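Local coordinates for protein multicopper oxidase type 1 (Nitrosomonas europaea, PDB 3G5W) that binds copper at a mononuclear blue site and at copper-oxygen clusters, and probably works as a two-domain, laccase-like oxidase, at residues D6-I14 with H23-P34; T134-D145 with D186-D197. One frame throughout, in Å; residues are numbered along the deposited sequence.

How the interactions relate
From the N terminus, interaction 1 comes first: strand 6-14 turns back through a short connection and pairs with 23-27, closing a beta hairpin of the first cupredoxin domain, and the loop to Pro-34 folds back along the same strand. Only after this hairpin is complete does interaction 2 open, where strand 137-145 of the second domain pairs with strand 187-194 and closes a much longer loop of 40 residues. The two contacts therefore run in series, neither nested nor crossed. Their centres lie about 21 Å apart, yet they meet at one point, where Pro-32 CB packs 4.0 Å from Met-142 SD, joining the first domain's loop to the second domain's sheet.

Interaction 1 of 2, residues D6-I14 with H23-P34; sequences DLSIEDTRI and HTFAFNGQVPAP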
loop_
_atom_site.group_PDB
_atom_site.type_symbol
_atom_site.label_atom_id
_atom_site.label_comp_id
_atom_site.label_asym_id
_atom_site.label_seq_id
_atom_site.Cartn_x
_atom_site.Cartn_y
_atom_site.Cartn_z
ATOM N N ASP A 6 -25.966 -4.246 -24.712
ATOM C CA ASP A 6 -25.019 -4.705 -25.728
ATOM C C ASP A 6 -23.707 -3.941 -25.598
ATOM O O ASP A 6 -23.707 -2.716 -25.425
ATOM C CB ASP A 6 -25.573 -4.500 -27.146
ATOM C CG ASP A 6 -26.737 -5.435 -27.483
ATOM O OD1 ASP A 6 -26.892 -6.504 -26.854
ATOM O OD2 ASP A 6 -27.510 -5.094 -28.407
ATOM N N LEU A 7 -22.592 -4.664 -25.689
ATOM C CA LEU A 7 -21.274 -4.043 -25.790
ATOM C C LEU A 7 -20.492 -4.584 -26.974
ATOM O O LEU A 7 -20.498 -5.783 -27.232
ATOM C CB LEU A 7 -20.455 -4.276 -24.512
ATOM C CG LEU A 7 -20.815 -3.505 -23.240
ATOM C CD1 LEU A 7 -19.958 -3.995 -22.085
ATOM C CD2 LEU A 7 -20.631 -2.006 -23.427
ATOM N N SER A 8 -19.811 -3.693 -27.682
ATOM C CA SER A 8 -18.811 -4.094 -28.662
ATOM C C SER A 8 -17.437 -3.806 -28.078
ATOM O O SER A 8 -17.301 -2.952 -27.205
ATOM C CB SER A 8 -18.997 -3.327 -29.968
ATOM O OG SER A 8 -18.777 -1.943 -29.761
ATOM N N ILE A 9 -16.425 -4.533 -28.537
ATOM C CA ILE A 9 -15.041 -4.231 -28.178
ATOM C C ILE A 9 -14.368 -3.754 -29.462
ATOM O O ILE A 9 -14.319 -4.493 -30.439
ATOM C CB ILE A 9 -14.295 -5.473 -27.614
ATOM C CG1 ILE A 9 -15.180 -6.241 -26.620
ATOM C CG2 ILE A 9 -12.958 -5.059 -27.003
ATOM C CD1 ILE A 9 -14.599 -7.568 -26.140
ATOM N N GLU A 10 -13.865 -2.522 -29.462
ATOM C CA GLU A 10 -13.334 -1.909 -30.681
ATOM C C GLU A 10 -11.922 -1.369 -30.496
ATOM O O GLU A 10 -11.603 -0.802 -29.448
ATOM C CB GLU A 10 -14.252 -0.765 -31.145
ATOM C CG GLU A 10 -15.696 -1.176 -31.422
ATOM C CD GLU A 10 -16.648 0.013 -31.554
ATOM O OE1 GLU A 10 -17.870 -0.202 -31.429
ATOM O OE2 GLU A 10 -16.189 1.160 -31.773
ATOM N N ASP A 11 -11.083 -1.535 -31.520
ATOM C CA ASP A 11 -9.781 -0.865 -31.575
ATOM C C ASP A 11 -10.023 0.640 -31.666
ATOM O O ASP A 11 -10.676 1.124 -32.603
ATOM C CB ASP A 11 -8.970 -1.350 -32.779
ATOM C CG ASP A 11 -8.482 -2.776 -32.617
ATOM O OD1 ASP A 11 -9.020 -3.665 -33.311
ATOM O OD2 ASP A 11 -7.567 -3.017 -31.791
ATOM N N THR A 12 -9.496 1.370 -30.685
ATOM C CA THR A 12 -9.865 2.765 -30.453
ATOM C C THR A 12 -8.668 3.612 -30.025
ATOM O O THR A 12 -7.880 3.200 -29.179
ATOM C CB THR A 12 -10.967 2.842 -29.363
ATOM O OG1 THR A 12 -12.107 2.076 -29.781
ATOM C CG2 THR A 12 -11.402 4.274 -29.106
ATOM N N ARG A 13 -8.542 4.796 -30.616
ATOM C CA ARG A 13 -7.501 5.743 -30.228
ATOM C C ARG A 13 -8.059 6.738 -29.212
ATOM O O ARG A 13 -9.095 7.351 -29.447
ATOM C CB ARG A 13 -6.956 6.477 -31.457
ATOM C CG ARG A 13 -5.825 7.450 -31.163
ATOM C CD ARG A 13 -5.037 7.831 -32.428
ATOM N NE ARG A 13 -4.742 6.686 -33.305
ATOM C CZ ARG A 13 -3.843 5.729 -33.056
ATOM N NH1 ARG A 13 -3.135 5.732 -31.934
ATOM N NH2 ARG A 13 -3.665 4.750 -33.934
ATOM N N ILE A 14 -7.380 6.867 -28.076
ATOM C CA ILE A 14 -7.707 7.899 -27.081
ATOM C C ILE A 14 -6.485 8.784 -26.849
ATOM O O ILE A 14 -5.369 8.414 -27.213
ATOM C CB ILE A 14 -8.222 7.305 -25.729
ATOM C CG1 ILE A 14 -7.118 6.533 -24.985
ATOM C CG2 ILE A 14 -9.485 6.446 -25.942
ATOM C CD1 ILE A 14 -7.470 6.186 -23.521
ATOM N N HIS A 23 -3.389 3.393 -27.966
ATOM C CA HIS A 23 -4.202 2.394 -28.647
ATOM C C HIS A 23 -4.931 1.565 -27.583
ATOM O O HIS A 23 -4.298 0.993 -26.690
ATOM C CB HIS A 23 -3.304 1.500 -29.509
ATOM C CG HIS A 23 -4.042 0.575 -30.428
ATOM N ND1 HIS A 23 -5.076 -0.238 -30.010
ATOM C CD2 HIS A 23 -3.863 0.304 -31.743
ATOM C CE1 HIS A 23 -5.514 -0.952 -31.033
ATOM N NE2 HIS A 23 -4.798 -0.637 -32.096
ATOM N N THR A 24 -6.256 1.521 -27.669
ATOM C CA THR A 24 -7.074 0.818 -26.685
ATOM C C THR A 24 -8.030 -0.171 -27.341
ATOM O O THR A 24 -8.384 -0.029 -28.521
ATOM C CB THR A 24 -7.901 1.798 -25.803
ATOM O OG1 THR A 24 -8.832 2.526 -26.617
ATOM C CG2 THR A 24 -6.997 2.771 -25.050
ATOM N N PHE A 25 -8.443 -1.170 -26.562
ATOM C CA PHE A 25 -9.498 -2.096 -26.955
ATOM C C PHE A 25 -10.723 -1.726 -26.131
ATOM O O PHE A 25 -10.963 -2.283 -25.059
ATOM C CB PHE A 25 -9.090 -3.559 -26.704
ATOM C CG PHE A 25 -7.679 -3.891 -27.133
ATOM C CD1 PHE A 25 -7.185 -3.467 -28.361
ATOM C CD2 PHE A 25 -6.851 -4.650 -26.311
ATOM C CE1 PHE A 25 -5.884 -3.775 -28.756
ATOM C CE2 PHE A 25 -5.542 -4.968 -26.706
ATOM C CZ PHE A 25 -5.064 -4.522 -27.925
ATOM N N ALA A 26 -11.498 -0.781 -26.650
ATOM C CA ALA A 26 -12.494 -0.074 -25.858
ATOM C C ALA A 26 -13.899 -0.644 -25.982
ATOM O O ALA A 26 -14.399 -0.883 -27.091
ATOM C CB ALA A 26 -12.488 1.396 -26.241
ATOM N N PHE A 27 -14.549 -0.831 -24.839
ATOM C CA PHE A 27 -15.952 -1.214 -24.827
ATOM C C PHE A 27 -16.802 -0.057 -25.374
ATOM O O PHE A 27 -16.721 1.073 -24.878
ATOM C CB PHE A 27 -16.396 -1.637 -23.425
ATOM C CG PHE A 27 -15.651 -2.837 -22.884
ATOM C CD1 PHE A 27 -15.856 -4.102 -23.425
ATOM C CD2 PHE A 27 -14.749 -2.699 -21.832
ATOM C CE1 PHE A 27 -15.161 -5.216 -22.935
ATOM C CE2 PHE A 27 -14.057 -3.808 -21.324
ATOM C CZ PHE A 27 -14.264 -5.066 -21.876
ATOM N N ASN A 28 -17.585 -0.353 -26.411
ATOM C CA ASN A 28 -18.371 0.646 -27.158
ATOM C C ASN A 28 -17.536 1.838 -27.632
ATOM O O ASN A 28 -18.032 2.965 -27.718
ATOM C CB ASN A 28 -19.601 1.113 -26.354
ATOM C CG ASN A 28 -20.766 0.131 -26.414
ATOM O OD1 ASN A 28 -20.690 -0.918 -27.052
ATOM N ND2 ASN A 28 -21.863 0.475 -25.735
ATOM N N GLY A 29 -16.264 1.581 -27.939
ATOM C CA GLY A 29 -15.347 2.605 -28.435
ATOM C C GLY A 29 -15.070 3.774 -27.496
ATOM O O GLY A 29 -14.680 4.847 -27.952
ATOM N N GLN A 30 -15.255 3.562 -26.190
ATOM C CA GLN A 30 -15.005 4.599 -25.188
ATOM C C GLN A 30 -14.184 4.093 -24.007
ATOM O O GLN A 30 -14.249 2.910 -23.663
ATOM C CB GLN A 30 -16.317 5.217 -24.682
ATOM C CG GLN A 30 -17.215 4.277 -23.904
ATOM C CD GLN A 30 -18.368 5.006 -23.256
ATOM O OE1 GLN A 30 -18.290 5.412 -22.093
ATOM N NE2 GLN A 30 -19.433 5.202 -24.010
ATOM N N VAL A 31 -13.412 5.000 -23.401
ATOM C CA VAL A 31 -12.599 4.698 -22.204
ATOM C C VAL A 31 -12.722 5.875 -21.217
ATOM O O VAL A 31 -12.388 7.004 -21.570
ATOM C CB VAL A 31 -11.103 4.446 -22.546
ATOM C CG1 VAL A 31 -10.329 3.994 -21.295
ATOM C CG2 VAL A 31 -10.947 3.393 -23.642
ATOM N N PRO A 32 -13.233 5.629 -19.994
ATOM C CA PRO A 32 -13.778 4.380 -19.446
ATOM C C PRO A 32 -14.959 3.857 -20.254
ATOM O O PRO A 32 -15.585 4.612 -21.007
ATOM C CB PRO A 32 -14.253 4.776 -18.039
ATOM C CG PRO A 32 -14.288 6.258 -18.019
ATOM C CD PRO A 32 -13.253 6.714 -18.994
ATOM N N ALA A 33 -15.245 2.573 -20.092
ATOM C CA ALA A 33 -16.364 1.919 -20.746
ATOM C C ALA A 33 -17.691 2.502 -20.241
ATOM O O ALA A 33 -17.703 3.254 -19.261
ATOM C CB ALA A 33 -16.303 0.427 -20.491
ATOM N N PRO A 34 -18.808 2.182 -20.925
ATOM C CA PRO A 34 -20.134 2.666 -20.521
ATOM C C PRO A 34 -20.500 2.401 -19.056
ATOM O O PRO A 34 -20.213 1.328 -18.515
ATOM C CB PRO A 34 -21.077 1.911 -21.466
ATOM C CG PRO A 34 -20.235 1.711 -22.709
ATOM C CD PRO A 34 -18.878 1.373 -22.159
HETATM O O HOH W 1 -25.172 0.061 -26.708
#
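Asn-28 brings its amide up beside Leu-7 and Ser-8, its side chain crossing that of the leucine at about a right angle. Its OD1 accepts from Ser-8 N at 3.0 Å with the N-H nearly straight (168°), while its own backbone N donates to Ser-8 O. With CG beside the backbone N (chi1 -80°), ND2 passes 3.6 Å from Leu-7 CD2 and goes on to Asn-309 OD1. An alanine here would remove the amide and is likely to leave Ser-8 N without its acceptor and Asn-309 OD1 without this donor. This is the antiparallel hairpin of a cupredoxin beta sandwich, in which Ile-9, Asp-11, Phe-25 and Phe-27 share one sheet face. There the Ile-9 and Phe-27 side chains lie side by side, pointing the same way, with Ile-9 CG1 3.8 Å from Phe-27 CE1. Asp-11 OD2 sits at the ring edge of Phe-25, 3.5 Å from CD1, with carboxylate and ring nearly perpendicular; the phenylalanine in turn packs against the copper ligands His-56 and His-111. On the reverse face Thr-24 OG1 donates to Thr-12 O from above the carbonyl plane, at 2.8 Å, so that Thr-12 O accepts from both Thr-24 N and Thr-24 OG1. The Ile-14 side chain crosses that of Thr-24 at about a right angle, CG1 lying 3.8 Å from Thr-24 CG2.

Interaction 2 of 2, residues T134-D145 with D186-D197; sequences TVTKDYILMLSD and DVIRLRLIGAGD
Asp-138 and Arg-191 form a two-pronged salt bridge: NE of Arg-191 donates to OD1 of Asp-138 at 2.8 Å, and NH2 reaches OD2 on its syn lone pair at 3.0 Å. Arg-191 takes the carboxylate side-on, through NE and NH2, the two groups nearly coplanar (29° apart). The aspartate gets there with CG anti to its backbone N (chi1 -151°), and Arg-191 comes to it on a chain extended from CG to NE. The Arg-189 guanidinium stacks on the Arg-191 one, whose NH2 lies 3.3 Å above the Arg-189 plane, over its centre. Asp-237 and Glu-132 hold Arg-189 in salt bridges, and Phe-213 meets it in a cation-pi contact.

At the start of the pairing, Thr-136 OG1 donates to Asp-186 OD1 at 2.7 Å and accepts from Val-187 N, while Val-187 O takes both Thr-136 N and Lys-137 N. From there a parallel ladder runs in the second cupredoxin domain, alternating bonds from Arg-189 N to Lys-137 O through to Leu-143 N on Ile-193 O.

Outward from the ladder the packing is apolar. On the sheet face that carries Tyr-139, Leu-141 CG lies alongside Leu-192, 3.8 Å from its CD2, and Tyr-139 CB rests 4.0 Å from Leu-190 CD2. On the sheet face that carries Asp-138, Ile-193 CD1 touches both Ile-140 CG2 and, at 4.0 Å, Met-142 CG.

The carboxylates of Asp-138, Asp-237 and Glu-132 probably balance the two positive charges, which would let both buried guanidinium groups lie face to face beside the hydrophobic part of the same sheet face.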
loop_
_atom_site.group_PDB
_atom_site.type_symbol
_atom_site.label_atom_id
_atom_site.label_comp_id
_atom_site.label_asym_id
_atom_site.label_seq_id
_atom_site.Cartn_x
_atom_site.Cartn_y
_atom_site.Cartn_z
ATOM N N THR A 134 -27.844 11.394 2.412
ATOM C CA THR A 134 -27.356 12.775 2.537
ATOM C C THR A 134 -26.616 13.270 1.282
ATOM O O THR A 134 -26.446 14.476 1.089
ATOM C CB THR A 134 -26.426 12.960 3.767
ATOM O OG1 THR A 134 -25.168 12.304 3.542
ATOM C CG2 THR A 134 -27.069 12.404 5.033
ATOM N N VAL A 135 -26.181 12.337 0.440
ATOM C CA VAL A 135 -25.382 12.654 -0.745
ATOM C C VAL A 135 -26.202 13.438 -1.767
ATOM O O VAL A 135 -27.305 13.020 -2.142
ATOM C CB VAL A 135 -24.835 11.368 -1.412
ATOM C CG1 VAL A 135 -24.133 11.691 -2.737
ATOM C CG2 VAL A 135 -23.889 10.635 -0.461
ATOM N N THR A 136 -25.656 14.564 -2.219
ATOM C CA THR A 136 -26.329 15.389 -3.236
ATOM C C THR A 136 -25.741 15.220 -4.643
ATOM O O THR A 136 -26.430 15.485 -5.639
ATOM C CB THR A 136 -26.289 16.881 -2.871
ATOM O OG1 THR A 136 -24.928 17.318 -2.796
ATOM C CG2 THR A 136 -26.973 17.134 -1.539
ATOM N N LYS A 137 -24.468 14.826 -4.719
ATOM C CA LYS A 137 -23.771 14.620 -6.008
ATOM C C LYS A 137 -22.833 13.398 -5.941
ATOM O O LYS A 137 -22.112 13.208 -4.970
ATOM C CB LYS A 137 -22.957 15.853 -6.418
ATOM C CG LYS A 137 -23.688 17.197 -6.437
ATOM C CD LYS A 137 -22.815 18.301 -7.055
ATOM C CE LYS A 137 -22.933 18.309 -8.584
ATOM N NZ LYS A 137 -22.320 19.520 -9.228
ATOM N N ASP A 138 -22.828 12.600 -7.005
ATOM C CA ASP A 138 -22.147 11.312 -7.017
ATOM C C ASP A 138 -21.139 11.306 -8.178
ATOM O O ASP A 138 -21.504 11.625 -9.307
ATOM C CB ASP A 138 -23.204 10.218 -7.202
ATOM C CG ASP A 138 -22.821 8.892 -6.569
ATOM O OD1 ASP A 138 -21.621 8.634 -6.359
ATOM O OD2 ASP A 138 -23.737 8.086 -6.293
ATOM N N TYR A 139 -19.890 10.954 -7.884
ATOM C CA TYR A 139 -18.770 11.020 -8.839
ATOM C C TYR A 139 -17.989 9.702 -8.917
ATOM O O TYR A 139 -17.692 9.097 -7.890
ATOM C CB TYR A 139 -17.786 12.123 -8.423
ATOM C CG TYR A 139 -18.332 13.524 -8.540
ATOM C CD1 TYR A 139 -17.990 14.333 -9.619
ATOM C CD2 TYR A 139 -19.196 14.039 -7.569
ATOM C CE1 TYR A 139 -18.496 15.625 -9.739
ATOM C CE2 TYR A 139 -19.705 15.328 -7.674
ATOM C CZ TYR A 139 -19.365 16.110 -8.760
ATOM O OH TYR A 139 -19.866 17.386 -8.864
ATOM N N ILE A 140 -17.627 9.294 -10.132
ATOM C CA ILE A 140 -16.826 8.088 -10.339
ATOM C C ILE A 140 -15.437 8.521 -10.800
ATOM O O ILE A 140 -15.318 9.245 -11.793
ATOM C CB ILE A 140 -17.473 7.146 -11.394
ATOM C CG1 ILE A 140 -18.825 6.627 -10.883
ATOM C CG2 ILE A 140 -16.523 5.983 -11.755
ATOM C CD1 ILE A 140 -19.683 5.961 -11.939
ATOM N N LEU A 141 -14.406 8.126 -10.051
ATOM C CA LEU A 141 -13.011 8.384 -10.444
ATOM C C LEU A 141 -12.248 7.068 -10.577
ATOM O O LEU A 141 -11.924 6.418 -9.572
ATOM C CB LEU A 141 -12.263 9.287 -9.447
ATOM C CG LEU A 141 -12.756 10.492 -8.624
ATOM C CD1 LEU A 141 -11.680 11.582 -8.631
ATOM C CD2 LEU A 141 -14.110 11.068 -8.988
ATOM N N MET A 142 -11.950 6.694 -11.817
ATOM C CA MET A 142 -11.195 5.475 -12.097
ATOM C C MET A 142 -9.728 5.819 -12.336
ATOM O O MET A 142 -9.408 6.603 -13.227
ATOM C CB MET A 142 -11.797 4.733 -13.298
ATOM C CG MET A 142 -13.297 4.425 -13.117
ATOM S SD MET A 142 -14.006 3.315 -14.352
ATOM C CE MET A 142 -13.358 1.745 -13.784
ATOM N N LEU A 143 -8.851 5.230 -11.528
ATOM C CA LEU A 143 -7.434 5.588 -11.515
ATOM C C LEU A 143 -6.621 4.569 -12.294
ATOM O O LEU A 143 -6.726 3.368 -12.038
ATOM C CB LEU A 143 -6.925 5.658 -10.067
ATOM C CG LEU A 143 -7.802 6.458 -9.093
ATOM C CD1 LEU A 143 -7.346 6.263 -7.647
ATOM C CD2 LEU A 143 -7.826 7.942 -9.477
ATOM N N SER A 144 -5.803 5.056 -13.224
ATOM C CA SER A 144 -5.025 4.189 -14.111
ATOM C C SER A 144 -3.595 4.673 -14.278
ATOM O O SER A 144 -3.327 5.873 -14.185
ATOM C CB SER A 144 -5.673 4.112 -15.493
ATOM O OG SER A 144 -6.892 3.406 -15.438
ATOM N N ASP A 145 -2.697 3.723 -14.544
ATOM C CA ASP A 145 -1.269 3.989 -14.750
ATOM C C ASP A 145 -0.847 3.421 -16.111
ATOM O O ASP A 145 -1.182 2.280 -16.441
ATOM C CB ASP A 145 -0.467 3.347 -13.616
ATOM C CG ASP A 145 -1.121 3.567 -12.256
ATOM O OD1 ASP A 145 -1.093 4.708 -11.774
ATOM O OD2 ASP A 145 -1.681 2.608 -11.685
ATOM N N ASP A 186 -23.581 21.131 -0.193
ATOM C CA ASP A 186 -23.511 19.892 -0.976
ATOM C C ASP A 186 -22.822 18.807 -0.161
ATOM O O ASP A 186 -22.034 19.096 0.746
ATOM C CB ASP A 186 -22.716 20.090 -2.275
ATOM C CG ASP A 186 -23.593 20.418 -3.480
ATOM O OD1 ASP A 186 -24.724 19.893 -3.607
ATOM O OD2 ASP A 186 -23.119 21.186 -4.335
ATOM N N VAL A 187 -23.142 17.560 -0.474
ATOM C CA VAL A 187 -22.451 16.414 0.098
ATOM C C VAL A 187 -22.104 15.534 -1.083
ATOM O O VAL A 187 -22.995 15.060 -1.789
ATOM C CB VAL A 187 -23.344 15.637 1.091
ATOM C CG1 VAL A 187 -22.661 14.329 1.536
ATOM C CG2 VAL A 187 -23.691 16.510 2.295
ATOM N N ILE A 188 -20.814 15.344 -1.328
ATOM C CA ILE A 188 -20.406 14.558 -2.494
ATOM C C ILE A 188 -19.882 13.179 -2.110
ATOM O O ILE A 188 -19.309 12.985 -1.037
ATOM C CB ILE A 188 -19.424 15.314 -3.445
ATOM C CG1 ILE A 188 -18.036 15.485 -2.814
ATOM C CG2 ILE A 188 -20.025 16.666 -3.882
ATOM C CD1 ILE A 188 -17.032 16.239 -3.693
ATOM N N ARG A 189 -20.112 12.231 -3.004
ATOM C CA ARG A 189 -19.631 10.877 -2.857
ATOM C C ARG A 189 -18.651 10.646 -3.996
ATOM O O ARG A 189 -19.039 10.693 -5.159
ATOM C CB ARG A 189 -20.811 9.920 -2.950
ATOM C CG ARG A 189 -20.481 8.448 -2.787
ATOM C CD ARG A 189 -21.776 7.634 -2.827
ATOM N NE ARG A 189 -21.530 6.211 -2.617
ATOM C CZ ARG A 189 -22.441 5.343 -2.177
ATOM N NH1 ARG A 189 -22.114 4.067 -2.012
ATOM N NH2 ARG A 189 -23.674 5.748 -1.888
ATOM N N LEU A 190 -17.379 10.449 -3.657
ATOM C CA LEU A 190 -16.371 10.081 -4.639
ATOM C C LEU A 190 -16.168 8.572 -4.633
ATOM O O LEU A 190 -15.713 7.992 -3.640
ATOM C CB LEU A 190 -15.040 10.788 -4.370
ATOM C CG LEU A 190 -15.021 12.297 -4.110
ATOM C CD1 LEU A 190 -13.593 12.740 -3.775
ATOM C CD2 LEU A 190 -15.582 13.087 -5.288
ATOM N N ARG A 191 -16.509 7.939 -5.746
ATOM C CA ARG A 191 -16.348 6.496 -5.876
ATOM C C ARG A 191 -14.996 6.229 -6.546
ATOM O O ARG A 191 -14.860 6.351 -7.767
ATOM C CB ARG A 191 -17.518 5.902 -6.665
ATOM C CG ARG A 191 -18.902 6.199 -6.053
ATOM C CD ARG A 191 -20.024 5.622 -6.915
ATOM N NE ARG A 191 -21.363 5.876 -6.367
ATOM C CZ ARG A 191 -22.148 4.952 -5.821
ATOM N NH1 ARG A 191 -21.745 3.688 -5.715
ATOM N NH2 ARG A 191 -23.357 5.293 -5.380
ATOM N N LEU A 192 -13.989 5.912 -5.730
ATOM C CA LEU A 192 -12.628 5.715 -6.220
ATOM C C LEU A 192 -12.445 4.259 -6.606
ATOM O O LEU A 192 -12.740 3.365 -5.817
ATOM C CB LEU A 192 -11.595 6.099 -5.144
ATOM C CG LEU A 192 -11.706 7.467 -4.451
ATOM C CD1 LEU A 192 -10.596 7.625 -3.413
ATOM C CD2 LEU A 192 -11.684 8.615 -5.459
ATOM N N ILE A 193 -11.963 4.024 -7.824
ATOM C CA ILE A 193 -11.738 2.667 -8.317
ATOM C C ILE A 193 -10.277 2.516 -8.730
ATOM O O ILE A 193 -9.775 3.284 -9.547
ATOM C CB ILE A 193 -12.704 2.295 -9.486
ATOM C CG1 ILE A 193 -14.171 2.561 -9.080
ATOM C CG2 ILE A 193 -12.503 0.823 -9.894
ATOM C CD1 ILE A 193 -15.202 2.435 -10.212
ATOM N N GLY A 194 -9.597 1.545 -8.121
ATOM C CA GLY A 194 -8.195 1.269 -8.418
ATOM C C GLY A 194 -8.078 0.383 -9.646
ATOM O O GLY A 194 -7.909 -0.830 -9.539
ATOM N N ALA A 195 -8.186 1.002 -10.815
ATOM C CA ALA A 195 -8.150 0.274 -12.080
ATOM C C ALA A 195 -6.718 -0.017 -12.524
ATOM O O ALA A 195 -6.494 -0.849 -13.414
ATOM C CB ALA A 195 -8.910 1.053 -13.158
ATOM N N GLY A 196 -5.756 0.635 -11.874
ATOM C CA GLY A 196 -4.359 0.585 -12.288
ATOM C C GLY A 196 -3.495 -0.443 -11.595
ATOM O O GLY A 196 -3.978 -1.249 -10.793
ATOM N N ASP A 197 -2.203 -0.396 -11.909
ATOM C CA ASP A 197 -1.217 -1.348 -11.399
ATOM C C ASP A 197 -0.588 -0.887 -10.086
ATOM O O ASP A 197 -0.015 -1.693 -9.348
ATOM C CB ASP A 197 -0.117 -1.556 -12.458
ATOM C CG ASP A 197 0.760 -2.746 -12.157
ATOM O OD1 ASP A 197 0.315 -3.885 -12.395
ATOM O OD2 ASP A 197 1.897 -2.541 -11.674
HETATM O O HOH W 2 -5.902 0.763 -15.846
#